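Local structure of restriction endonuclease AspBHI (Azoarcus sp., 4OC8) at residues P120-F125 with A140-P145; L219-K224 with Q342-V347; D299-A304 with S319-R324; S337-Q342 with V354-A359. The protein acts as a DNA modification-dependent restriction endonuclease that forms tetramers and probably cuts DNA with a nuclease domain of the PD-(D/E)XK type. All blocks are in the same frame, centred on the assembly; numbering follows the deposited sequence.

Interaction 1: residues P120-F125 with A140-P145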
loop_
_atom_site.group_PDB
_atom_site.type_symbol
_atom_site.label_atom_id
_atom_site.label_comp_id
_atom_site.label_asym_id
_atom_site.label_seq_id
_atom_site.Cartn_x
_atom_site.Cartn_y
_atom_site.Cartn_z
ATOM N N PRO A 120 2.229 -32.725 5.390
ATOM C CA PRO A 120 3.601 -32.986 5.822
ATOM C C PRO A 120 4.323 -31.687 6.115
ATOM O O PRO A 120 3.996 -30.667 5.512
ATOM C CB PRO A 120 4.225 -33.649 4.594
ATOM C CG PRO A 120 3.474 -33.081 3.448
ATOM C CD PRO A 120 2.065 -32.882 3.934
ATOM N N PRO A 121 5.285 -31.717 7.045
ATOM C CA PRO A 121 6.161 -30.566 7.279
ATOM C C PRO A 121 6.865 -30.147 5.994
ATOM O O PRO A 121 7.465 -30.979 5.309
ATOM C CB PRO A 121 7.179 -31.105 8.289
ATOM C CG PRO A 121 6.446 -32.165 9.015
ATOM C CD PRO A 121 5.553 -32.814 7.990
ATOM N N ILE A 122 6.777 -28.864 5.667
ATOM C CA ILE A 122 7.417 -28.328 4.481
ATOM C C ILE A 122 8.724 -27.654 4.864
ATOM O O ILE A 122 8.726 -26.660 5.586
ATOM C CB ILE A 122 6.500 -27.320 3.764
ATOM C CG1 ILE A 122 5.259 -28.031 3.217
ATOM C CG2 ILE A 122 7.247 -26.621 2.644
ATOM C CD1 ILE A 122 3.960 -27.606 3.874
ATOM N N LEU A 123 9.834 -28.203 4.383
ATOM C CA LEU A 123 11.149 -27.634 4.653
ATOM C C LEU A 123 11.676 -26.875 3.443
ATOM O O LEU A 123 11.979 -27.472 2.412
ATOM C CB LEU A 123 12.144 -28.732 5.039
ATOM C CG LEU A 123 11.837 -29.580 6.277
ATOM C CD1 LEU A 123 12.947 -30.572 6.496
ATOM C CD2 LEU A 123 11.661 -28.708 7.503
ATOM N N VAL A 124 11.793 -25.559 3.580
ATOM C CA VAL A 124 12.250 -24.698 2.495
ATOM C C VAL A 124 13.775 -24.540 2.474
ATOM O O VAL A 124 14.394 -24.235 3.496
ATOM C CB VAL A 124 11.610 -23.302 2.606
ATOM C CG1 VAL A 124 12.006 -22.431 1.425
ATOM C CG2 VAL A 124 10.097 -23.424 2.703
ATOM N N PHE A 125 14.374 -24.756 1.306
ATOM C CA PHE A 125 15.799 -24.508 1.107
ATOM C C PHE A 125 16.000 -23.643 -0.132
ATOM O O PHE A 125 15.216 -23.718 -1.077
ATOM C CB PHE A 125 16.561 -25.820 0.914
ATOM C CG PHE A 125 16.660 -26.664 2.149
ATOM C CD1 PHE A 125 15.681 -27.599 2.446
ATOM C CD2 PHE A 125 17.745 -26.540 3.002
ATOM C CE1 PHE A 125 15.774 -28.390 3.582
ATOM C CE2 PHE A 125 17.845 -27.325 4.139
ATOM C CZ PHE A 125 16.860 -28.254 4.429
ATOM N N ALA A 140 7.674 -24.399 6.971
ATOM C CA ALA A 140 6.568 -23.617 6.437
ATOM C C ALA A 140 5.226 -24.332 6.448
ATOM O O ALA A 140 5.159 -25.559 6.466
ATOM C CB ALA A 140 6.899 -23.141 5.030
ATOM N N VAL A 141 4.159 -23.541 6.429
ATOM C CA VAL A 141 2.804 -24.068 6.327
ATOM C C VAL A 141 2.080 -23.447 5.128
ATOM O O VAL A 141 2.416 -22.341 4.704
ATOM C CB VAL A 141 2.001 -23.804 7.615
ATOM C CG1 VAL A 141 2.631 -24.538 8.785
ATOM C CG2 VAL A 141 1.918 -22.313 7.894
ATOM N N PRO A 142 1.097 -24.166 4.564
ATOM C CA PRO A 142 0.302 -23.635 3.454
ATOM C C PRO A 142 -0.507 -22.415 3.864
ATOM O O PRO A 142 -1.031 -22.369 4.975
ATOM C CB PRO A 142 -0.653 -24.784 3.133
ATOM C CG PRO A 142 0.044 -25.999 3.619
ATOM C CD PRO A 142 0.776 -25.576 4.843
ATOM N N GLY A 143 -0.605 -21.439 2.968
ATOM C CA GLY A 143 -1.430 -20.271 3.205
ATOM C C GLY A 143 -0.672 -19.114 3.818
ATOM O O GLY A 143 0.553 -19.147 3.960
ATOM N N SER A 144 -1.417 -18.072 4.165
ATOM C CA SER A 144 -0.856 -16.884 4.788
ATOM C C SER A 144 -1.946 -16.188 5.592
ATOM O O SER A 144 -3.118 -16.227 5.220
ATOM C CB SER A 144 -0.298 -15.932 3.726
ATOM O OG SER A 144 0.265 -14.770 4.315
ATOM N N PRO A 145 -1.563 -15.558 6.710
ATOM C CA PRO A 145 -2.507 -14.752 7.491
ATOM C C PRO A 145 -2.906 -13.446 6.791
ATOM O O PRO A 145 -3.816 -12.777 7.270
ATOM C CB PRO A 145 -1.726 -14.447 8.774
ATOM C CG PRO A 145 -0.296 -14.592 8.395
ATOM C CD PRO A 145 -0.260 -15.691 7.385
#
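This is a short, buried antiparallel strand contact in the N-terminal half of the protein, joining the start of strand 122-127 to the end of strand 133-142. Ile-122 and Ala-140 face each other as a hydrogen-bonded pair, and Ala-140 N donates to Ile-122 O at 2.9 Å with the donor in the carbonyl plane. The strands diverge quickly: the axes of 122-125 and 140-142 stand 119° apart, and the next partner along, Pro-142, has no N-H to carry the pairing on. Side chains make the rest of the contact. In Ile-122, chi1 (-66°) sets CG1 beside the backbone N and chi2 (114°) carries CD1 to Pro-142 CD at 3.9 Å, the two side chains crossing obliquely. Its CG2 branch, anti to the backbone N, lies 4.2 Å from Ala-140 CB. Val-124 approaches the same methyl from further along the strand, its CG2 lying 4.0 Å from Ala-140 CB. Alanine suits this spot because two branched side chains converge on it, and Ile-174 of strand 163-174 packs against both Val-124 and Ala-140. The arrangement is that of a splayed beta hairpin in the curved mixed sheet of a domain assigned to the PUA clan.

Interaction 2: residues L219-K224 with Q342-V347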
loop_
_atom_site.group_PDB
_atom_site.type_symbol
_atom_site.label_atom_id
_atom_site.label_comp_id
_atom_site.label_asym_id
_atom_site.label_seq_id
_atom_site.Cartn_x
_atom_site.Cartn_y
_atom_site.Cartn_z
ATOM N N LEU A 219 18.460 -1.118 7.712
ATOM C CA LEU A 219 18.632 -0.072 6.702
ATOM C C LEU A 219 19.705 -0.424 5.671
ATOM O O LEU A 219 20.838 -0.759 6.021
ATOM C CB LEU A 219 18.931 1.274 7.364
ATOM C CG LEU A 219 17.810 1.787 8.270
ATOM C CD1 LEU A 219 18.227 3.065 8.982
ATOM C CD2 LEU A 219 16.541 2.004 7.460
ATOM N N LEU A 220 19.330 -0.346 4.399
ATOM C CA LEU A 220 20.168 -0.847 3.319
ATOM C C LEU A 220 20.550 0.242 2.327
ATOM O O LEU A 220 19.692 0.970 1.829
ATOM C CB LEU A 220 19.439 -1.973 2.580
ATOM C CG LEU A 220 20.158 -2.585 1.375
ATOM C CD1 LEU A 220 21.354 -3.416 1.825
ATOM C CD2 LEU A 220 19.197 -3.413 0.531
ATOM N N VAL A 221 21.841 0.350 2.043
ATOM C CA VAL A 221 22.304 1.185 0.943
ATOM C C VAL A 221 22.847 0.289 -0.159
ATOM O O VAL A 221 23.789 -0.473 0.056
ATOM C CB VAL A 221 23.380 2.195 1.386
ATOM C CG1 VAL A 221 24.164 2.706 0.185
ATOM C CG2 VAL A 221 22.736 3.353 2.137
ATOM N N ARG A 222 22.234 0.370 -1.335
ATOM C CA ARG A 222 22.648 -0.455 -2.461
ATOM C C ARG A 222 23.887 0.106 -3.147
ATOM O O ARG A 222 24.167 1.302 -3.077
ATOM C CB ARG A 222 21.509 -0.606 -3.474
ATOM C CG ARG A 222 20.490 -1.678 -3.129
ATOM C CD ARG A 222 19.454 -1.816 -4.231
ATOM N NE ARG A 222 18.532 -0.682 -4.258
ATOM C CZ ARG A 222 17.630 -0.477 -5.212
ATOM N NH1 ARG A 222 17.533 -1.326 -6.226
ATOM N NH2 ARG A 222 16.827 0.577 -5.156
ATOM N N SER A 223 24.630 -0.775 -3.808
ATOM C CA SER A 223 25.796 -0.365 -4.576
ATOM C C SER A 223 25.387 -0.056 -6.011
ATOM O O SER A 223 24.216 -0.168 -6.373
ATOM C CB SER A 223 26.855 -1.466 -4.568
ATOM O OG SER A 223 26.387 -2.622 -5.241
ATOM N N LYS A 224 26.361 0.328 -6.826
ATOM C CA LYS A 224 26.110 0.624 -8.225
ATOM C C LYS A 224 25.691 -0.647 -8.960
ATOM O O LYS A 224 24.726 -0.649 -9.728
ATOM C CB LYS A 224 27.366 1.230 -8.856
ATOM C CG LYS A 224 27.221 1.691 -10.298
ATOM C CD LYS A 224 28.552 2.224 -10.810
ATOM C CE LYS A 224 28.600 2.298 -12.327
ATOM N NZ LYS A 224 30.003 2.469 -12.810
ATOM N N GLN A 342 26.550 8.872 -1.880
ATOM C CA GLN A 342 26.189 10.011 -1.039
ATOM C C GLN A 342 24.675 10.231 -0.934
ATOM O O GLN A 342 24.142 10.410 0.164
ATOM C CB GLN A 342 26.877 11.287 -1.528
ATOM C CG GLN A 342 26.656 12.497 -0.622
ATOM C CD GLN A 342 27.298 13.767 -1.161
ATOM O OE1 GLN A 342 27.913 13.765 -2.231
ATOM N NE2 GLN A 342 27.152 14.864 -0.420
ATOM N N ALA A 343 23.986 10.203 -2.071
ATOM C CA ALA A 343 22.546 10.464 -2.103
ATOM C C ALA A 343 21.735 9.365 -1.413
ATOM O O ALA A 343 20.811 9.651 -0.646
ATOM C CB ALA A 343 22.072 10.661 -3.538
ATOM N N TYR A 344 22.087 8.112 -1.697
ATOM C CA TYR A 344 21.449 6.960 -1.073
ATOM C C TYR A 344 21.619 7.038 0.436
ATOM O O TYR A 344 20.656 6.902 1.192
ATOM C CB TYR A 344 22.080 5.667 -1.590
ATOM C CG TYR A 344 21.105 4.526 -1.796
ATOM C CD1 TYR A 344 20.146 4.217 -0.841
ATOM C CD2 TYR A 344 21.140 3.766 -2.957
ATOM C CE1 TYR A 344 19.250 3.172 -1.039
ATOM C CE2 TYR A 344 20.252 2.725 -3.164
ATOM C CZ TYR A 344 19.309 2.430 -2.206
ATOM O OH TYR A 344 18.429 1.392 -2.423
ATOM N N GLN A 345 22.860 7.267 0.859
ATOM C CA GLN A 345 23.202 7.374 2.270
ATOM C C GLN A 345 22.388 8.476 2.934
ATOM O O GLN A 345 21.837 8.279 4.015
ATOM C CB GLN A 345 24.698 7.654 2.440
ATOM C CG GLN A 345 25.233 7.407 3.846
ATOM C CD GLN A 345 25.430 5.928 4.153
ATOM O OE1 GLN A 345 26.053 5.196 3.379
ATOM N NE2 GLN A 345 24.896 5.482 5.289
ATOM N N GLU A 346 22.308 9.630 2.280
ATOM C CA GLU A 346 21.549 10.757 2.813
ATOM C C GLU A 346 20.082 10.381 2.988
ATOM O O GLU A 346 19.477 10.652 4.031
ATOM C CB GLU A 346 21.691 11.974 1.897
ATOM C CG GLU A 346 20.857 13.180 2.308
ATOM C CD GLU A 346 21.281 14.455 1.595
ATOM O OE1 GLU A 346 22.487 14.786 1.641
ATOM O OE2 GLU A 346 20.414 15.122 0.988
ATOM N N VAL A 347 19.525 9.733 1.971
ATOM C CA VAL A 347 18.115 9.348 1.986
ATOM C C VAL A 347 17.780 8.326 3.076
ATOM O O VAL A 347 16.798 8.495 3.803
ATOM C CB VAL A 347 17.655 8.835 0.601
ATOM C CG1 VAL A 347 16.305 8.144 0.698
ATOM C CG2 VAL A 347 17.593 9.984 -0.378
#
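Polar contacts here meet at the hydroxyl of Tyr-344, on helix 341-349. Arg-222 NE donates to Tyr-344 OH at 2.8 Å in a nearly straight bond (167°), the oxygen in the guanidinium plane. A second, weak bond runs from Arg-222 NH2 to Tyr-344 OH at 3.3 Å. The bend at chi3 (-72°) of the arginine turns its NE edge to the phenol tip, and the guanidinium and ring planes stand 82° apart. The aromatic contact is made by backbone: Val-221 CA sits over one ring face in a CH-pi contact, 4.3 Å from the centroid of Tyr-344, and Arg-222 N lies over the same face, likewise off-centre. Apolar packing is at the base of the ring, where Val-221 CG1 is 4.0 Å from Tyr-344 CB; Val-221 CG2 also touches Gln-345 OE1. A phenylalanine at Tyr-344 would remove the hydroxyl and would probably leave the Arg-222 guanidinium less firmly oriented. Tyrosine thus serves the 219-224 loop as both platform and acceptor. Arg-222 NH1 also forms a salt bridge with Asp-361 of helix 359-368 and NH2 a weak hydrogen bond with Leu-356 O of strand 354-357, while helix 315-324 packs against Ala-343 and Val-347.

Interaction 3: residues D299-A304 with S319-R324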
loop_
_atom_site.group_PDB
_atom_site.type_symbol
_atom_site.label_atom_id
_atom_site.label_comp_id
_atom_site.label_asym_id
_atom_site.label_seq_id
_atom_site.Cartn_x
_atom_site.Cartn_y
_atom_site.Cartn_z
ATOM N N ASP A 299 -0.952 11.191 -0.809
ATOM C CA ASP A 299 -0.376 11.723 -2.035
ATOM C C ASP A 299 1.129 11.507 -2.075
ATOM O O ASP A 299 1.790 11.486 -1.036
ATOM C CB ASP A 299 -0.729 13.202 -2.226
ATOM C CG ASP A 299 -0.526 14.029 -0.963
ATOM O OD1 ASP A 299 0.159 13.555 -0.031
ATOM O OD2 ASP A 299 -1.050 15.164 -0.905
ATOM N N PHE A 300 1.671 11.326 -3.274
ATOM C CA PHE A 300 3.120 11.234 -3.420
ATOM C C PHE A 300 3.635 12.081 -4.570
ATOM O O PHE A 300 2.905 12.372 -5.507
ATOM C CB PHE A 300 3.580 9.784 -3.587
ATOM C CG PHE A 300 3.041 9.109 -4.814
ATOM C CD1 PHE A 300 1.789 8.513 -4.802
ATOM C CD2 PHE A 300 3.789 9.057 -5.975
ATOM C CE1 PHE A 300 1.288 7.885 -5.929
ATOM C CE2 PHE A 300 3.293 8.431 -7.108
ATOM C CZ PHE A 300 2.042 7.842 -7.083
ATOM N N ALA A 301 4.899 12.481 -4.490
ATOM C CA ALA A 301 5.515 13.233 -5.577
ATOM C C ALA A 301 6.358 12.304 -6.435
ATOM O O ALA A 301 7.092 11.473 -5.916
ATOM C CB ALA A 301 6.362 14.369 -5.030
ATOM N N LEU A 302 6.248 12.446 -7.749
ATOM C CA LEU A 302 7.004 11.622 -8.681
ATOM C C LEU A 302 8.181 12.404 -9.266
ATOM O O LEU A 302 8.061 13.593 -9.566
ATOM C CB LEU A 302 6.090 11.124 -9.800
ATOM C CG LEU A 302 6.705 10.205 -10.856
ATOM C CD1 LEU A 302 7.264 8.952 -10.215
ATOM C CD2 LEU A 302 5.679 9.846 -11.919
ATOM N N GLU A 303 9.319 11.738 -9.408
ATOM C CA GLU A 303 10.492 12.338 -10.029
ATOM C C GLU A 303 11.107 11.307 -10.952
ATOM O O GLU A 303 11.413 10.195 -10.529
ATOM C CB GLU A 303 11.511 12.776 -8.975
ATOM C CG GLU A 303 12.785 13.386 -9.552
ATOM C CD GLU A 303 12.605 14.826 -10.024
ATOM O OE1 GLU A 303 11.888 15.598 -9.349
ATOM O OE2 GLU A 303 13.187 15.188 -11.070
ATOM N N ALA A 304 11.273 11.662 -12.219
ATOM C CA ALA A 304 11.775 10.709 -13.201
ATOM C C ALA A 304 13.030 11.224 -13.883
ATOM O O ALA A 304 13.012 12.261 -14.544
ATOM C CB ALA A 304 10.708 10.393 -14.220
ATOM N N SER A 319 17.340 16.043 -4.008
ATOM C CA SER A 319 16.921 17.219 -3.250
ATOM C C SER A 319 15.722 17.906 -3.893
ATOM O O SER A 319 14.874 18.470 -3.190
ATOM C CB SER A 319 18.076 18.212 -3.093
ATOM O OG SER A 319 17.735 19.260 -2.202
ATOM N N ARG A 320 15.645 17.863 -5.224
ATOM C CA ARG A 320 14.434 18.359 -5.892
ATOM C C ARG A 320 13.168 17.645 -5.384
ATOM O O ARG A 320 12.192 18.287 -4.960
ATOM C CB ARG A 320 14.540 18.233 -7.416
ATOM C CG ARG A 320 13.380 18.887 -8.153
ATOM C CD ARG A 320 13.583 18.910 -9.662
ATOM N NE ARG A 320 12.563 19.723 -10.329
ATOM C CZ ARG A 320 11.420 19.245 -10.813
ATOM N NH1 ARG A 320 11.144 17.953 -10.712
ATOM N NH2 ARG A 320 10.550 20.057 -11.399
ATOM N N LEU A 321 13.202 16.314 -5.416
ATOM C CA LEU A 321 12.084 15.495 -4.957
ATOM C C LEU A 321 11.789 15.707 -3.470
ATOM O O LEU A 321 10.628 15.795 -3.061
ATOM C CB LEU A 321 12.364 14.017 -5.240
ATOM C CG LEU A 321 11.359 13.008 -4.683
ATOM C CD1 LEU A 321 9.968 13.295 -5.216
ATOM C CD2 LEU A 321 11.781 11.574 -5.006
ATOM N N ILE A 322 12.848 15.791 -2.671
ATOM C CA ILE A 322 12.720 16.020 -1.240
ATOM C C ILE A 322 11.979 17.326 -0.994
ATOM O O ILE A 322 11.082 17.394 -0.154
ATOM C CB ILE A 322 14.097 16.079 -0.549
ATOM C CG1 ILE A 322 14.833 14.752 -0.710
ATOM C CG2 ILE A 322 13.945 16.400 0.927
ATOM C CD1 ILE A 322 14.110 13.589 -0.092
ATOM N N SER A 323 12.349 18.360 -1.743
ATOM C CA SER A 323 11.686 19.650 -1.610
ATOM C C SER A 323 10.245 19.569 -2.109
ATOM O O SER A 323 9.380 20.320 -1.654
ATOM C CB SER A 323 12.446 20.734 -2.370
ATOM O OG SER A 323 11.926 20.889 -3.677
ATOM N N ARG A 324 9.985 18.656 -3.039
ATOM C CA ARG A 324 8.617 18.482 -3.534
ATOM C C ARG A 324 7.716 17.600 -2.658
ATOM O O ARG A 324 6.500 17.571 -2.862
ATOM C CB ARG A 324 8.615 17.983 -4.982
ATOM C CG ARG A 324 8.943 19.070 -5.992
ATOM C CD ARG A 324 9.124 18.515 -7.391
ATOM N NE ARG A 324 8.005 17.673 -7.792
ATOM C CZ ARG A 324 8.138 16.456 -8.305
ATOM N NH1 ARG A 324 9.348 15.943 -8.487
ATOM N NH2 ARG A 324 7.065 15.755 -8.640
#
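Strand 299-304 and helix 319-324 of a beta-alpha-beta unit pack nearly antiparallel here, the axes of these segments approaching to 8.5 Å. Arg-324 does most of the bridging. Its terminal nitrogens both reach one backbone atom end-on: NH2 donates to Leu-302 O at 2.6 Å and NH1 to the same Leu-302 O at 2.9 Å, each from above the carbonyl plane. NH1 also makes a salt bridge to Glu-303 OE1 at 2.7 Å. That carboxylate oxygen takes Arg-320 NH1 as well, at 2.8 Å on its syn lone pair, so two arginines share it and would probably favour its ionised form. Strand 294-305 is the middle strand of the five-stranded mixed sheet, and Glu-303, Ala-304 and a following lysine fit the (D/E)XK signature of the nuclease clan. The apolar part is Leu-321 CD1 on Ala-301 CB at 3.8 Å; alanine is small enough to let the helix settle close, and its CB also lies over one face of the Arg-324 guanidinium. A leucine at Arg-324 would lose the double grip on Leu-302 O and would probably leave Glu-303 less well fixed. Further acids balance the arginines: Arg-324 NE forms a salt bridge with Asp-282, and Arg-320 NE with Asp-278.

Interaction 4: residues S337-Q342 with V354-A359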
loop_
_atom_site.group_PDB
_atom_site.type_symbol
_atom_site.label_atom_id
_atom_site.label_comp_id
_atom_site.label_asym_id
_atom_site.label_seq_id
_atom_site.Cartn_x
_atom_site.Cartn_y
_atom_site.Cartn_z
ATOM N N SER A 337 19.040 4.820 -14.458
ATOM C CA SER A 337 20.410 4.688 -13.989
ATOM C C SER A 337 20.418 4.303 -12.517
ATOM O O SER A 337 19.450 3.737 -12.016
ATOM C CB SER A 337 21.154 6.003 -14.184
ATOM O OG SER A 337 22.446 5.950 -13.613
ATOM N N TYR A 338 21.511 4.615 -11.828
ATOM C CA TYR A 338 21.632 4.314 -10.405
ATOM C C TYR A 338 21.764 5.585 -9.568
ATOM O O TYR A 338 22.091 6.653 -10.086
ATOM C CB TYR A 338 22.839 3.415 -10.156
ATOM C CG TYR A 338 24.167 4.146 -10.173
ATOM C CD1 TYR A 338 24.735 4.570 -11.369
ATOM C CD2 TYR A 338 24.857 4.402 -8.994
ATOM C CE1 TYR A 338 25.949 5.236 -11.390
ATOM C CE2 TYR A 338 26.069 5.064 -9.006
ATOM C CZ TYR A 338 26.613 5.476 -10.205
ATOM O OH TYR A 338 27.820 6.140 -10.212
ATOM N N VAL A 339 21.495 5.462 -8.272
ATOM C CA VAL A 339 21.687 6.553 -7.326
ATOM C C VAL A 339 23.016 6.365 -6.595
ATOM O O VAL A 339 23.270 5.294 -6.042
ATOM C CB VAL A 339 20.553 6.589 -6.292
ATOM C CG1 VAL A 339 20.778 7.711 -5.296
ATOM C CG2 VAL A 339 19.215 6.746 -6.986
ATOM N N ASP A 340 23.859 7.398 -6.586
ATOM C CA ASP A 340 25.203 7.267 -6.015
ATOM C C ASP A 340 25.208 7.076 -4.500
ATOM O O ASP A 340 24.173 7.208 -3.845
ATOM C CB ASP A 340 26.130 8.425 -6.430
ATOM C CG ASP A 340 25.777 9.763 -5.770
ATOM O OD1 ASP A 340 25.026 9.803 -4.771
ATOM O OD2 ASP A 340 26.282 10.798 -6.258
ATOM N N ARG A 341 26.392 6.795 -3.961
ATOM C CA ARG A 341 26.566 6.518 -2.537
ATOM C C ARG A 341 26.075 7.655 -1.637
ATOM O O ARG A 341 25.268 7.426 -0.742
ATOM C CB ARG A 341 28.032 6.180 -2.235
ATOM C CG ARG A 341 28.307 5.742 -0.798
ATOM C CD ARG A 341 27.418 4.577 -0.383
ATOM N NE ARG A 341 27.642 3.385 -1.197
ATOM C CZ ARG A 341 28.388 2.350 -0.821
ATOM N NH1 ARG A 341 28.984 2.357 0.365
ATOM N NH2 ARG A 341 28.534 1.306 -1.629
ATOM N N GLN A 342 26.550 8.872 -1.880
ATOM C CA GLN A 342 26.189 10.011 -1.039
ATOM C C GLN A 342 24.675 10.231 -0.934
ATOM O O GLN A 342 24.142 10.410 0.164
ATOM C CB GLN A 342 26.877 11.287 -1.528
ATOM C CG GLN A 342 26.656 12.497 -0.622
ATOM C CD GLN A 342 27.298 13.767 -1.161
ATOM O OE1 GLN A 342 27.913 13.765 -2.231
ATOM N NE2 GLN A 342 27.152 14.864 -0.420
ATOM N N VAL A 354 11.319 8.235 0.617
ATOM C CA VAL A 354 11.536 8.253 -0.829
ATOM C C VAL A 354 11.870 6.874 -1.380
ATOM O O VAL A 354 12.866 6.273 -0.989
ATOM C CB VAL A 354 12.670 9.224 -1.209
ATOM C CG1 VAL A 354 13.105 9.000 -2.644
ATOM C CG2 VAL A 354 12.229 10.655 -1.006
ATOM N N ILE A 355 11.034 6.378 -2.288
ATOM C CA ILE A 355 11.291 5.109 -2.971
ATOM C C ILE A 355 12.275 5.322 -4.109
ATOM O O ILE A 355 12.090 6.211 -4.932
ATOM C CB ILE A 355 10.008 4.513 -3.574
ATOM C CG1 ILE A 355 8.950 4.300 -2.493
ATOM C CG2 ILE A 355 10.312 3.206 -4.283
ATOM C CD1 ILE A 355 7.624 3.843 -3.033
ATOM N N LEU A 356 13.317 4.502 -4.159
ATOM C CA LEU A 356 14.325 4.620 -5.204
ATOM C C LEU A 356 14.227 3.467 -6.195
ATOM O O LEU A 356 14.745 2.376 -5.950
ATOM C CB LEU A 356 15.733 4.681 -4.601
ATOM C CG LEU A 356 16.046 5.848 -3.659
ATOM C CD1 LEU A 356 17.385 5.636 -2.986
ATOM C CD2 LEU A 356 16.028 7.169 -4.416
ATOM N N THR A 357 13.566 3.721 -7.319
ATOM C CA THR A 357 13.421 2.731 -8.374
ATOM C C THR A 357 14.534 2.899 -9.397
ATOM O O THR A 357 14.497 3.814 -10.215
ATOM C CB THR A 357 12.074 2.888 -9.089
ATOM O OG1 THR A 357 11.040 3.079 -8.120
ATOM C CG2 THR A 357 11.760 1.661 -9.921
ATOM N N THR A 358 15.523 2.014 -9.346
ATOM C CA THR A 358 16.662 2.084 -10.250
ATOM C C THR A 358 16.478 1.166 -11.453
ATOM O O THR A 358 15.414 0.575 -11.632
ATOM C CB THR A 358 17.965 1.730 -9.522
ATOM O OG1 THR A 358 17.950 0.347 -9.143
ATOM C CG2 THR A 358 18.113 2.591 -8.285
ATOM N N ALA A 359 17.519 1.050 -12.271
ATOM C CA ALA A 359 17.439 0.311 -13.526
ATOM C C ALA A 359 17.054 -1.159 -13.338
ATOM O O ALA A 359 16.204 -1.685 -14.063
ATOM C CB ALA A 359 18.745 0.428 -14.294
#
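Ser-337 OG is gripped twice, by a hydrogen bond with the carbonyl of Asn-311 and a weak one with that of Gly-308. The CB bond of Ser-337 points away from 354-359, with OG anti to the backbone N (chi1 174°). Across the contact, serine therefore offers only its backbone: Ala-359 N donates to Ser-337 O in a weak, bent bond of 3.3 Å and 139°, and Thr-358 CB lies against the same Ser-337 O at 3.5 Å. The contact belongs to the beta-alpha-beta unit of strand 330-335, helix 341-349 and strand 354-357. Having left the first strand, residues 337-339 run back alongside the end of the last one, 149° from its direction. Each partner also meets a helix start. Asp-340 is the N-cap of helix 341-349, and its OD1 accepts from Ala-343 N, as suits a short acidic side chain at that position. Thr-358 is the N-cap of helix 359-368 but makes no capping bond with its hydroxyl, which sits between backbone N and carbonyl carbon (chi1 67°) and bonds with Gln-227 O; its own N instead donates to Asp-361 OD2. That rotation keeps Thr-358 CG2 beside Val-339. The apolar core of the contact is a single methyl pair, Val-339 CG2 on Leu-356 CD2 at 4.1 Å, with the two side chains crossing at about a right angle. Leu-333 of strand 330-335 packs on both of these branched aliphatic residues.

Overall arrangement
From the N terminus, interaction 1 comes first: it closes a hairpin and ends before any other contact opens. It lies across the chain's centre from the rest, about 34 Å or more from them, centre to centre. The 219-224 loop then opens interaction 2, which closes only at helix 341-349, so the whole of interaction 3 falls within its span. Interaction 3 ties a central strand to the helix after it. Interaction 4 begins before interaction 2 has closed, so the two cross, sharing Gln-342. They touch where Tyr-344 CE1 meets Leu-356 CD1 at 3.7 Å, while Val-354 packs on Leu-321 and Ile-322, linking interactions 3 and 4 where helix 315-324 meets strand 354-357.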